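Local coordinates for cytochrome c, putative (Shewanella oneidensis, PDB 1SP3), which carries eight covalently bound c-type hemes and probably serves in respiration as a reductase of tetrathionate, at residues R73-D85 with D89-C101. Residues are numbered along the deposited sequence; the frame is centred on the assembly and turned at random.
Sequences RCTSCHAGYGWKD and DFKDKTKVDCLIC. With HEC (heme c), chain D.
Phe90 drives the edge of its ring into one face of Trp83, a T-shaped pair with the planes 81° apart and the Phe90 ring 4.8 Å, centroid to centroid, from the six-membered ring of Trp83. Phe90 CZ lies off-centre over the indole, toward its rim, while Thr75 CG2 covers the opposite face; His78 ND1 lies in plane at the indole edge, and Trp83 CE3 sits over the centre of one His78 face. Broad and flat, a tryptophan suits a place sandwiched between a methyl and a ring edge. Tyr81 is met by an aliphatic carbon: Asp97 CB sits over one ring face, a CH-pi contact 4.1 Å from the centroid, and Thr94 O lies at the edge. Cys74 to His78 reads as the CXXCH signature of c-type cytochromes, and Cys74 and Cys77 hold one heme by thioethers, yet His78 NE2 is 11.6 Å from that heme's FE and is hydrogen-bonded to Trp39 O; Lys56 is bonded to this heme. Cys98 and Cys101 attach a second heme, so the contact joins two heme-binding segments. Their backbones meet in a single bridge: Asp97 N gives a nearly straight bond (173°) to Ala79 O at 2.9 Å, and Tyr81 N reaches Lys95 O at 2.8 Å. Gly80 fits between, since a side chain there would strike His78 ND1. The carboxylate of Asp97, its CG opposite the backbone N (chi1 -177°), caps the helix leading to Cys101: OD1 accepts from Ile100 N at 2.8 Å and, weakly, from Leu99 N, while OD2 forms a salt bridge with Lys110 and a hydrogen bond with Tyr108. A phenylalanine in place of Tyr81 would probably keep the CH-pi contact but leave Tyr108 OH and the water on Cys98 N without their hydroxyl mate.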
ATOM      1  N   ARG A  73     -10.238 -13.656   1.642  1.00 37.73           N
ATOM      2  CA  ARG A  73     -10.026 -12.821   0.502  1.00 39.53           C
ATOM      3  C   ARG A  73      -8.693 -12.032   0.667  1.00 38.80           C
ATOM      4  O   ARG A  73      -8.031 -11.820  -0.298  1.00 41.67           O
ATOM      5  CB  ARG A  73     -11.235 -11.880   0.195  1.00 40.89           C
ATOM      6  CG  ARG A  73     -11.511 -11.668  -1.350  1.00 48.31           C
ATOM      7  CD  ARG A  73     -11.977 -10.181  -1.770  1.00 63.24           C
ATOM      8  NE  ARG A  73     -11.935  -9.858  -3.232  1.00 70.77           N
ATOM      9  CZ  ARG A  73     -12.096  -8.616  -3.769  1.00 73.37           C
ATOM     10  NH1 ARG A  73     -12.053  -8.443  -5.084  1.00 75.17           N
ATOM     11  NH2 ARG A  73     -12.289  -7.542  -3.009  1.00 73.60           N
ATOM     12  N   CYS A  74      -8.285 -11.615   1.848  1.00 35.60           N
ATOM     13  CA  CYS A  74      -7.134 -10.695   1.903  1.00 35.06           C
ATOM     14  C   CYS A  74      -5.781 -11.372   1.910  1.00 33.72           C
ATOM     15  O   CYS A  74      -4.786 -10.829   1.385  1.00 34.38           O
ATOM     16  CB  CYS A  74      -7.318  -9.700   3.046  1.00 34.45           C
ATOM     17  SG  CYS A  74      -9.098  -9.222   3.064  1.00 35.57           S
ATOM     18  N   THR A  75      -5.735 -12.572   2.476  1.00 32.68           N
ATOM     19  CA  THR A  75      -4.456 -13.245   2.661  1.00 31.22           C
ATOM     20  C   THR A  75      -3.996 -14.037   1.436  1.00 31.56           C
ATOM     21  O   THR A  75      -2.940 -14.721   1.466  1.00 31.81           O
ATOM     22  CB  THR A  75      -4.446 -14.113   3.949  1.00 31.04           C
ATOM     23  OG1 THR A  75      -5.437 -15.138   3.824  1.00 28.89           O
ATOM     24  CG2 THR A  75      -4.783 -13.278   5.331  1.00 28.09           C
ATOM     25  N   SER A  76      -4.738 -13.932   0.341  1.00 31.40           N
ATOM     26  CA  SER A  76      -4.193 -14.270  -0.986  1.00 31.68           C
ATOM     27  C   SER A  76      -2.985 -13.426  -1.267  1.00 31.73           C
ATOM     28  O   SER A  76      -2.222 -13.749  -2.211  1.00 34.03           O
ATOM     29  CB  SER A  76      -5.215 -13.886  -2.101  1.00 33.94           C
ATOM     30  OG  SER A  76      -6.146 -12.904  -1.579  1.00 34.98           O
ATOM     31  N   CYS A  77      -2.853 -12.287  -0.562  1.00 31.12           N
ATOM     32  CA  CYS A  77      -1.621 -11.466  -0.597  1.00 30.48           C
ATOM     33  C   CYS A  77      -0.843 -11.484   0.736  1.00 30.01           C
ATOM     34  O   CYS A  77      -0.115 -10.545   1.065  1.00 29.46           O
ATOM     35  CB  CYS A  77      -1.920 -10.029  -1.078  1.00 30.98           C
ATOM     36  SG  CYS A  77      -2.429 -10.159  -2.813  1.00 31.13           S
ATOM     37  N   HIS A  78      -0.972 -12.576   1.472  1.00 29.25           N
ATOM     38  CA  HIS A  78      -0.067 -12.884   2.591  1.00 28.92           C
ATOM     39  C   HIS A  78       0.964 -13.941   2.149  1.00 29.33           C
ATOM     40  O   HIS A  78       0.611 -14.923   1.518  1.00 28.78           O
ATOM     41  CB  HIS A  78      -0.865 -13.424   3.813  1.00 28.87           C
ATOM     42  CG  HIS A  78      -0.032 -13.726   5.006  1.00 24.88           C
ATOM     43  ND1 HIS A  78      -0.005 -14.989   5.569  1.00 25.04           N
ATOM     44  CD2 HIS A  78       0.809 -12.947   5.756  1.00 24.40           C
ATOM     45  CE1 HIS A  78       0.794 -14.974   6.634  1.00 25.47           C
ATOM     46  NE2 HIS A  78       1.265 -13.736   6.795  1.00 24.56           N
ATOM     47  N   ALA A  79       2.233 -13.755   2.517  1.00 28.77           N
ATOM     48  CA  ALA A  79       3.285 -14.724   2.190  1.00 29.62           C
ATOM     49  C   ALA A  79       3.172 -15.990   3.085  1.00 29.45           C
ATOM     50  O   ALA A  79       4.177 -16.447   3.670  1.00 28.57           O
ATOM     51  CB  ALA A  79       4.693 -14.059   2.330  1.00 29.31           C
ATOM     52  N   GLY A  80       1.939 -16.498   3.204  1.00 29.34           N
ATOM     53  CA  GLY A  80       1.578 -17.603   4.048  1.00 29.00           C
ATOM     54  C   GLY A  80       0.480 -18.468   3.459  1.00 31.10           C
ATOM     55  O   GLY A  80      -0.173 -18.086   2.421  1.00 32.29           O
ATOM     56  N   TYR A  81       0.196 -19.613   4.122  1.00 29.17           N
ATOM     57  CA  TYR A  81      -0.902 -20.474   3.674  1.00 30.29           C
ATOM     58  C   TYR A  81      -1.930 -20.717   4.819  1.00 30.41           C
ATOM     59  O   TYR A  81      -1.569 -21.305   5.789  1.00 30.00           O
ATOM     60  CB  TYR A  81      -0.374 -21.880   3.286  1.00 30.41           C
ATOM     61  CG  TYR A  81       0.617 -21.893   2.144  1.00 27.06           C
ATOM     62  CD1 TYR A  81       1.874 -22.511   2.295  1.00 27.60           C
ATOM     63  CD2 TYR A  81       0.265 -21.390   0.894  1.00 23.46           C
ATOM     64  CE1 TYR A  81       2.784 -22.550   1.199  1.00 28.25           C
ATOM     65  CE2 TYR A  81       1.137 -21.430  -0.147  1.00 25.37           C
ATOM     66  CZ  TYR A  81       2.403 -22.014  -0.008  1.00 27.48           C
ATOM     67  OH  TYR A  81       3.276 -22.025  -1.101  1.00 30.72           O
ATOM     68  N   GLY A  82      -3.208 -20.327   4.682  1.00 31.44           N
ATOM     69  CA  GLY A  82      -4.207 -20.686   5.714  1.00 30.44           C
ATOM     70  C   GLY A  82      -4.656 -19.596   6.680  1.00 31.11           C
ATOM     71  O   GLY A  82      -5.439 -19.883   7.562  1.00 31.50           O
ATOM     72  N   TRP A  83      -4.118 -18.374   6.599  1.00 32.39           N
ATOM     73  CA  TRP A  83      -4.560 -17.322   7.513  1.00 32.94           C
ATOM     74  C   TRP A  83      -5.997 -16.927   7.089  1.00 33.92           C
ATOM     75  O   TRP A  83      -6.212 -16.192   6.122  1.00 33.20           O
ATOM     76  CB  TRP A  83      -3.583 -16.135   7.538  1.00 32.88           C
ATOM     77  CG  TRP A  83      -3.984 -15.007   8.448  1.00 31.09           C
ATOM     78  CD1 TRP A  83      -5.094 -14.964   9.259  1.00 29.89           C
ATOM     79  CD2 TRP A  83      -3.288 -13.807   8.676  1.00 26.61           C
ATOM     80  NE1 TRP A  83      -5.138 -13.789   9.954  1.00 26.55           N
ATOM     81  CE2 TRP A  83      -4.057 -13.043   9.597  1.00 30.00           C
ATOM     82  CE3 TRP A  83      -2.156 -13.237   8.132  1.00 24.06           C
ATOM     83  CZ2 TRP A  83      -3.686 -11.779  10.004  1.00 24.99           C
ATOM     84  CZ3 TRP A  83      -1.768 -12.007   8.564  1.00 24.17           C
ATOM     85  CH2 TRP A  83      -2.533 -11.263   9.444  1.00 24.21           C
ATOM     86  N   LYS A  84      -6.969 -17.510   7.780  1.00 35.73           N
ATOM     87  CA  LYS A  84      -8.400 -17.345   7.440  1.00 37.61           C
ATOM     88  C   LYS A  84      -9.178 -16.685   8.573  1.00 37.69           C
ATOM     89  O   LYS A  84     -10.273 -16.207   8.354  1.00 39.30           O
ATOM     90  CB  LYS A  84      -9.060 -18.634   6.971  1.00 38.12           C
ATOM     91  CG  LYS A  84      -9.064 -19.696   7.997  1.00 43.67           C
ATOM     92  CD  LYS A  84      -9.864 -20.954   7.572  1.00 53.70           C
ATOM     93  CE  LYS A  84      -9.629 -22.112   8.612  1.00 59.16           C
ATOM     94  NZ  LYS A  84     -10.766 -23.142   8.811  1.00 62.10           N
ATOM     95  N   ASP A  85      -8.601 -16.611   9.776  1.00 36.93           N
ATOM     96  CA  ASP A  85      -9.236 -15.840  10.793  1.00 37.08           C
ATOM     97  C   ASP A  85      -8.200 -15.595  11.831  1.00 36.71           C
ATOM     98  O   ASP A  85      -6.993 -15.778  11.592  1.00 36.73           O
ATOM     99  CB  ASP A  85     -10.387 -16.630  11.401  1.00 36.93           C
ATOM    100  CG  ASP A  85      -9.987 -18.076  11.697  1.00 41.60           C
ATOM    101  OD1 ASP A  85      -8.895 -18.318  12.309  1.00 38.35           O
ATOM    102  OD2 ASP A  85     -10.688 -19.019  11.293  1.00 42.02           O
ATOM    103  N   ASP A  89      -1.797 -19.706  13.223  1.00 31.61           N
ATOM    104  CA  ASP A  89      -0.615 -19.966  13.987  1.00 33.09           C
ATOM    105  C   ASP A  89       0.643 -19.280  13.376  1.00 32.00           C
ATOM    106  O   ASP A  89       1.271 -19.847  12.525  1.00 32.40           O
ATOM    107  CB  ASP A  89      -0.392 -21.481  13.998  1.00 32.61           C
ATOM    108  CG  ASP A  89       0.783 -21.869  14.845  1.00 35.00           C
ATOM    109  OD1 ASP A  89       1.431 -20.988  15.525  1.00 32.76           O
ATOM    110  OD2 ASP A  89       1.150 -23.024  14.850  1.00 37.14           O
ATOM    111  N   PHE A  90       0.995 -18.082  13.806  1.00 31.15           N
ATOM    112  CA  PHE A  90       2.151 -17.387  13.291  1.00 31.34           C
ATOM    113  C   PHE A  90       3.502 -18.032  13.605  1.00 32.69           C
ATOM    114  O   PHE A  90       4.489 -17.479  13.250  1.00 31.77           O
ATOM    115  CB  PHE A  90       2.148 -15.889  13.689  1.00 32.21           C
ATOM    116  CG  PHE A  90       1.061 -15.109  13.004  1.00 33.22           C
ATOM    117  CD1 PHE A  90      -0.219 -14.992  13.588  1.00 29.79           C
ATOM    118  CD2 PHE A  90       1.283 -14.558  11.720  1.00 35.83           C
ATOM    119  CE1 PHE A  90      -1.239 -14.251  12.909  1.00 31.72           C
ATOM    120  CE2 PHE A  90       0.282 -13.790  11.038  1.00 30.40           C
ATOM    121  CZ  PHE A  90      -0.994 -13.684  11.614  1.00 32.59           C
ATOM    122  N   LYS A  91       3.541 -19.186  14.282  1.00 33.40           N
ATOM    123  CA  LYS A  91       4.807 -19.814  14.659  1.00 35.34           C
ATOM    124  C   LYS A  91       5.032 -21.085  13.885  1.00 34.15           C
ATOM    125  O   LYS A  91       6.088 -21.731  13.971  1.00 32.50           O
ATOM    126  CB  LYS A  91       4.915 -20.124  16.145  1.00 35.32           C
ATOM    127  CG  LYS A  91       4.798 -18.902  17.061  1.00 41.56           C
ATOM    128  CD  LYS A  91       5.845 -17.754  16.851  1.00 48.80           C
ATOM    129  CE  LYS A  91       7.363 -18.145  16.552  1.00 54.45           C
ATOM    130  NZ  LYS A  91       8.122 -19.267  17.314  1.00 57.69           N
ATOM    131  N   ASP A  92       4.037 -21.417  13.088  1.00 34.14           N
ATOM    132  CA  ASP A  92       4.177 -22.580  12.243  1.00 34.30           C
ATOM    133  C   ASP A  92       4.976 -22.355  10.929  1.00 32.22           C
ATOM    134  O   ASP A  92       4.433 -21.849   9.883  1.00 30.73           O
ATOM    135  CB  ASP A  92       2.793 -23.103  11.918  1.00 35.21           C
ATOM    136  CG  ASP A  92       2.828 -24.468  11.279  1.00 39.78           C
ATOM    137  OD1 ASP A  92       3.941 -24.940  10.818  1.00 41.93           O
ATOM    138  OD2 ASP A  92       1.745 -25.111  11.133  1.00 48.12           O
ATOM    139  N   LYS A  93       6.207 -22.867  10.942  1.00 31.40           N
ATOM    140  CA  LYS A  93       7.115 -22.723   9.783  1.00 32.29           C
ATOM    141  C   LYS A  93       6.609 -23.365   8.515  1.00 32.29           C
ATOM    142  O   LYS A  93       6.898 -22.878   7.422  1.00 31.94           O
ATOM    143  CB  LYS A  93       8.552 -23.150  10.102  1.00 32.96           C
ATOM    144  CG  LYS A  93       9.239 -22.202  11.096  1.00 37.87           C
ATOM    145  CD  LYS A  93       9.920 -23.035  12.192  1.00 50.57           C
ATOM    146  CE  LYS A  93      10.534 -22.192  13.296  1.00 50.82           C
ATOM    147  NZ  LYS A  93      11.964 -22.368  13.060  1.00 55.54           N
ATOM    148  N   THR A  94       5.855 -24.464   8.618  1.00 32.08           N
ATOM    149  CA  THR A  94       5.342 -25.050   7.357  1.00 32.73           C
ATOM    150  C   THR A  94       4.267 -24.228   6.634  1.00 31.78           C
ATOM    151  O   THR A  94       3.852 -24.597   5.493  1.00 33.26           O
ATOM    152  CB  THR A  94       4.842 -26.500   7.543  1.00 32.40           C
ATOM    153  OG1 THR A  94       3.654 -26.432   8.311  1.00 33.25           O
ATOM    154  CG2 THR A  94       5.784 -27.263   8.478  1.00 31.93           C
ATOM    155  N   LYS A  95       3.818 -23.156   7.257  1.00 30.64           N
ATOM    156  CA  LYS A  95       2.820 -22.263   6.630  1.00 31.22           C
ATOM    157  C   LYS A  95       3.379 -21.051   5.892  1.00 30.13           C
ATOM    158  O   LYS A  95       2.626 -20.189   5.449  1.00 29.75           O
ATOM    159  CB  LYS A  95       1.799 -21.769   7.684  1.00 32.19           C
ATOM    160  CG  LYS A  95       1.030 -22.929   8.364  1.00 37.46           C
ATOM    161  CD  LYS A  95       0.529 -23.944   7.341  1.00 43.06           C
ATOM    162  CE  LYS A  95      -0.299 -25.102   8.027  1.00 50.26           C
ATOM    163  NZ  LYS A  95      -1.068 -25.901   6.997  1.00 49.58           N
ATOM    164  N   VAL A  96       4.694 -20.957   5.741  1.00 28.87           N
ATOM    165  CA  VAL A  96       5.258 -19.811   5.004  1.00 28.42           C
ATOM    166  C   VAL A  96       5.103 -20.095   3.560  1.00 29.99           C
ATOM    167  O   VAL A  96       5.167 -21.247   3.187  1.00 31.11           O
ATOM    168  CB  VAL A  96       6.713 -19.626   5.394  1.00 29.09           C
ATOM    169  CG1 VAL A  96       7.390 -18.496   4.600  1.00 25.21           C
ATOM    170  CG2 VAL A  96       6.742 -19.395   6.905  1.00 21.32           C
ATOM    171  N   ASP A  97       4.843 -19.071   2.741  1.00 29.05           N
ATOM    172  CA  ASP A  97       4.807 -19.276   1.309  1.00 29.35           C
ATOM    173  C   ASP A  97       6.175 -18.890   0.724  1.00 29.33           C
ATOM    174  O   ASP A  97       6.536 -17.709   0.699  1.00 31.88           O
ATOM    175  CB  ASP A  97       3.619 -18.461   0.723  1.00 27.31           C
ATOM    176  CG  ASP A  97       3.428 -18.670  -0.807  1.00 33.38           C
ATOM    177  OD1 ASP A  97       4.392 -19.116  -1.539  1.00 28.98           O
ATOM    178  OD2 ASP A  97       2.321 -18.384  -1.368  1.00 30.28           O
ATOM    179  N   CYS A  98       6.962 -19.886   0.353  1.00 29.47           N
ATOM    180  CA  CYS A  98       8.292 -19.720  -0.204  1.00 31.19           C
ATOM    181  C   CYS A  98       8.245 -19.535  -1.644  1.00 31.70           C
ATOM    182  O   CYS A  98       9.172 -19.004  -2.180  1.00 36.13           O
ATOM    183  CB  CYS A  98       9.217 -20.933   0.008  1.00 30.24           C
ATOM    184  SG  CYS A  98       9.418 -21.204   1.746  1.00 31.49           S
ATOM    185  N   LEU A  99       7.160 -19.929  -2.286  1.00 31.29           N
ATOM    186  CA  LEU A  99       7.053 -19.841  -3.744  1.00 28.54           C
ATOM    187  C   LEU A  99       6.632 -18.492  -4.325  1.00 28.39           C
ATOM    188  O   LEU A  99       7.005 -18.167  -5.490  1.00 26.82           O
ATOM    189  CB  LEU A  99       6.060 -20.909  -4.202  1.00 27.35           C
ATOM    190  CG  LEU A  99       6.445 -22.282  -3.671  1.00 27.89           C
ATOM    191  CD1 LEU A  99       5.240 -23.233  -3.952  1.00 28.97           C
ATOM    192  CD2 LEU A  99       7.790 -22.802  -4.300  1.00 22.73           C
ATOM    193  N   ILE A 100       5.839 -17.732  -3.564  1.00 25.94           N
ATOM    194  CA  ILE A 100       5.321 -16.514  -4.124  1.00 26.18           C
ATOM    195  C   ILE A 100       6.483 -15.531  -4.513  1.00 27.59           C
ATOM    196  O   ILE A 100       6.434 -14.881  -5.567  1.00 28.20           O
ATOM    197  CB  ILE A 100       4.231 -15.899  -3.230  1.00 27.40           C
ATOM    198  CG1 ILE A 100       3.566 -14.646  -3.860  1.00 28.17           C
ATOM    199  CG2 ILE A 100       4.779 -15.563  -1.872  1.00 23.74           C
ATOM    200  CD1 ILE A 100       2.568 -15.036  -4.845  1.00 35.36           C
ATOM    201  N   CYS A 101       7.556 -15.468  -3.741  1.00 28.22           N
ATOM    202  CA  CYS A 101       8.644 -14.561  -4.133  1.00 29.50           C
ATOM    203  C   CYS A 101       9.685 -15.197  -5.019  1.00 29.02           C
ATOM    204  O   CYS A 101      10.475 -14.504  -5.618  1.00 30.44           O
ATOM    205  CB  CYS A 101       9.351 -13.982  -2.913  1.00 29.03           C
ATOM    206  SG  CYS A 101       8.227 -12.929  -1.911  1.00 28.13           S
TER
HETATM  207 FE   HEC D 802      -4.324  -5.193   1.203  1.00 38.45          FE
HETATM  208  CHA HEC D 802      -1.983  -2.991   2.625  1.00 34.58           C
HETATM  209  CHB HEC D 802      -6.661  -4.181   3.537  1.00 29.55           C
HETATM  210  CHC HEC D 802      -6.555  -7.504   0.028  1.00 35.09           C
HETATM  211  CHD HEC D 802      -2.132  -6.097  -1.222  1.00 29.90           C
HETATM  212  NA  HEC D 802      -4.360  -3.790   2.803  1.00 34.62           N
HETATM  213  C1A HEC D 802      -3.275  -2.999   3.215  1.00 35.83           C
HETATM  214  C2A HEC D 802      -3.733  -2.195   4.347  1.00 33.91           C
HETATM  215  C3A HEC D 802      -5.030  -2.520   4.619  1.00 32.40           C
HETATM  216  C4A HEC D 802      -5.436  -3.537   3.636  1.00 32.87           C
HETATM  217  CMA HEC D 802      -5.913  -1.882   5.777  1.00 29.58           C
HETATM  218  CAA HEC D 802      -2.859  -1.117   5.098  1.00 31.77           C
HETATM  219  CBA HEC D 802      -3.275   0.318   4.677  1.00 32.10           C
HETATM  220  CGA HEC D 802      -3.303   0.458   3.131  1.00 37.92           C
HETATM  221  O1A HEC D 802      -4.433   0.459   2.559  1.00 29.65           O
HETATM  222  O2A HEC D 802      -2.239   0.531   2.374  1.00 41.71           O
HETATM  223  NB  HEC D 802      -6.237  -5.764   1.660  1.00 31.89           N
HETATM  224  C1B HEC D 802      -6.995  -5.223   2.725  1.00 31.52           C
HETATM  225  C2B HEC D 802      -8.248  -5.937   2.824  1.00 30.78           C
HETATM  226  C3B HEC D 802      -8.228  -6.844   1.814  1.00 31.42           C
HETATM  227  C4B HEC D 802      -6.952  -6.741   1.100  1.00 31.75           C
HETATM  228  CMB HEC D 802      -9.355  -5.600   3.877  1.00 27.79           C
HETATM  229  CAB HEC D 802      -9.301  -7.900   1.443  1.00 29.51           C
HETATM  230  CBB HEC D 802     -10.650  -7.640   1.564  1.00 33.41           C
HETATM  231  NC  HEC D 802      -4.363  -6.594  -0.414  1.00 35.03           N
HETATM  232  C1C HEC D 802      -5.392  -7.442  -0.695  1.00 32.66           C
HETATM  233  C2C HEC D 802      -5.038  -8.212  -1.854  1.00 35.01           C
HETATM  234  C3C HEC D 802      -3.781  -7.801  -2.243  1.00 35.42           C
HETATM  235  C4C HEC D 802      -3.343  -6.775  -1.302  1.00 32.90           C
HETATM  236  CMC HEC D 802      -5.992  -9.295  -2.446  1.00 30.16           C
HETATM  237  CAC HEC D 802      -2.921  -8.319  -3.463  1.00 35.36           C
HETATM  238  CBC HEC D 802      -3.309  -8.305  -4.789  1.00 30.38           C
HETATM  239  ND  HEC D 802      -2.343  -4.604   0.739  1.00 32.67           N
HETATM  240  C1D HEC D 802      -1.640  -5.245  -0.258  1.00 27.38           C
HETATM  241  C2D HEC D 802      -0.243  -4.766  -0.128  1.00 29.59           C
HETATM  242  C3D HEC D 802      -0.172  -3.803   1.063  1.00 31.73           C
HETATM  243  C4D HEC D 802      -1.535  -3.763   1.549  1.00 30.32           C
HETATM  244  CMD HEC D 802       0.930  -5.168  -1.022  1.00 24.08           C
HETATM  245  CAD HEC D 802       1.074  -2.983   1.586  1.00 36.93           C
HETATM  246  CBD HEC D 802       1.074  -1.651   0.827  1.00 47.49           C
HETATM  247  CGD HEC D 802       2.347  -0.801   1.042  1.00 56.95           C
HETATM  248  O1D HEC D 802       2.650  -0.068   0.071  1.00 61.13           O
HETATM  249  O2D HEC D 802       3.090  -0.752   2.108  1.00 55.63           O
HETATM  250  O   HOH W   1       5.996 -22.448  -0.429  1.00 29.41           O